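Local coordinates for protein putative cytosine/guanine deaminase (Unidentified, PDB 2PAJ) that deaminates pterins hydrolytically, converting 2-amino-4-hydroxypteridines to 2,4-dihydroxypteridines with release of ammonium, as a zinc-dependent amidohydrolase, at residues Asp275-Asp280 against Thr300-Ala305. Sequence-based numbering, arbitrary orientation.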
# COMPACT_ATOMS: atom_id res chain seq x y z
N ASP A 275 8.62 5.31 -23.06
CA ASP A 275 8.53 6.25 -21.95
C ASP A 275 7.90 5.70 -20.66
O ASP A 275 7.21 6.43 -19.95
CB ASP A 275 7.75 7.50 -22.38
CG ASP A 275 8.40 8.22 -23.57
OD1 ASP A 275 9.60 8.58 -23.48
OD2 ASP A 275 7.71 8.43 -24.58
N TRP A 276 8.16 4.43 -20.36
CA TRP A 276 7.60 3.82 -19.17
C TRP A 276 8.58 3.29 -18.13
O TRP A 276 8.37 2.24 -17.53
CB TRP A 276 6.60 2.71 -19.55
CG TRP A 276 5.21 3.21 -19.52
CD1 TRP A 276 4.58 3.97 -20.48
CD2 TRP A 276 4.30 3.14 -18.41
NE1 TRP A 276 3.35 4.38 -20.03
CE2 TRP A 276 3.15 3.90 -18.77
CE3 TRP A 276 4.35 2.53 -17.14
CZ2 TRP A 276 2.05 4.05 -17.90
CZ3 TRP A 276 3.26 2.68 -16.29
CH2 TRP A 276 2.12 3.44 -16.67
N LEU A 277 9.66 4.03 -17.93
CA LEU A 277 10.65 3.70 -16.92
C LEU A 277 11.04 5.02 -16.27
O LEU A 277 10.63 6.09 -16.73
CB LEU A 277 11.90 3.04 -17.52
CG LEU A 277 11.85 1.66 -18.18
CD1 LEU A 277 13.28 1.17 -18.40
CD2 LEU A 277 11.09 0.67 -17.32
N GLY A 278 11.83 4.96 -15.21
CA GLY A 278 12.24 6.16 -14.51
C GLY A 278 11.79 6.09 -13.08
O GLY A 278 10.89 5.34 -12.75
N SER A 279 12.43 6.87 -12.21
CA SER A 279 12.09 6.87 -10.79
C SER A 279 10.66 7.33 -10.62
O SER A 279 10.11 7.35 -9.52
CB SER A 279 13.04 7.81 -10.05
OG SER A 279 13.22 9.01 -10.78
N ASP A 280 10.08 7.70 -11.76
CA ASP A 280 8.72 8.19 -11.93
C ASP A 280 7.72 7.03 -11.81
O ASP A 280 6.62 7.18 -11.29
CB ASP A 280 8.63 8.76 -13.35
CG ASP A 280 8.03 10.13 -13.41
OD1 ASP A 280 6.86 10.29 -13.02
OD2 ASP A 280 8.72 11.06 -13.86
N THR A 300 17.47 3.35 -14.24
CA THR A 300 16.34 4.24 -14.41
C THR A 300 15.69 4.60 -13.08
O THR A 300 14.96 5.58 -13.00
CB THR A 300 15.27 3.63 -15.34
OG1 THR A 300 14.76 2.42 -14.78
CG2 THR A 300 15.89 3.33 -16.69
N GLY A 301 15.96 3.82 -12.05
CA GLY A 301 15.37 4.12 -10.76
C GLY A 301 13.92 3.69 -10.66
O GLY A 301 13.18 4.18 -9.81
N THR A 302 13.51 2.77 -11.53
CA THR A 302 12.15 2.26 -11.52
C THR A 302 11.99 1.30 -10.35
O THR A 302 12.81 0.40 -10.16
CB THR A 302 11.85 1.50 -12.81
OG1 THR A 302 12.38 2.22 -13.92
CG2 THR A 302 10.37 1.32 -12.98
N GLY A 303 10.94 1.49 -9.57
CA GLY A 303 10.71 0.64 -8.41
C GLY A 303 9.83 -0.56 -8.67
O GLY A 303 9.30 -0.75 -9.77
N VAL A 304 9.67 -1.40 -7.66
CA VAL A 304 8.84 -2.59 -7.76
C VAL A 304 7.97 -2.67 -6.51
O VAL A 304 8.33 -2.18 -5.46
CB VAL A 304 9.69 -3.90 -7.85
CG1 VAL A 304 10.64 -3.84 -9.04
CG2 VAL A 304 10.47 -4.11 -6.57
N ALA A 305 6.80 -3.28 -6.66
CA ALA A 305 5.86 -3.48 -5.56
C ALA A 305 5.89 -4.99 -5.39
O ALA A 305 5.25 -5.73 -6.14
CB ALA A 305 4.46 -3.02 -5.94
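Gly278 and Thr302 make the one hydrogen bond that spans the two segments: the amide N of Gly278 donates to OG1 of Thr302 over 3.1 Å, and the bond is nearly straight, with 166° at the hydrogen. OG1 reaches that amide because it lies anti to the carbonyl carbon of its own residue (chi1 -43°), while CG2, anti to the backbone N, stays about 4.1 Å from the Gly278 carbonyl O. The same hydroxyl donates to OG1 of Thr300, which in turn is hydrogen-bonded to the carbonyl O of Leu296 one turn back in helix 291-300. A short relay therefore runs from the Gly278 amide through two threonine hydroxyls into the last turn of that helix.

This is the N-terminal end of the strands of an amidohydrolase TIM barrel, the end opposite the one that carries the metal site in this family, and the contact itself lies away from the zinc. Residues 275-280 lead from helix 267-273 into strand 281-284, residues 300-305 from helix 291-300 into the neighbouring parallel strand 303-306, and Thr302 also packs on Val281 and Tyr283 of the first strand.

Leu277 lies across the threonine pair. Its CB sits 3.7 Å from Thr302 OG1, a little nearer than it is to Thr300 OG1; past CG the chain forks, CD1 meeting the methyl CG2 of Thr300 at 3.8 Å and CD2 lying about 4.0 Å from Thr302 OG1. The backbones also meet through CA-H...O contacts: Gly278 CA approaches the carbonyl O of Thr300 at 3.2 Å. Gly301, whose positive phi of 78° takes the chain out of the helix, offers its own carbonyl O to Ser279 CA at 3.1 Å, with the hydrogen pointing fairly well at the oxygen.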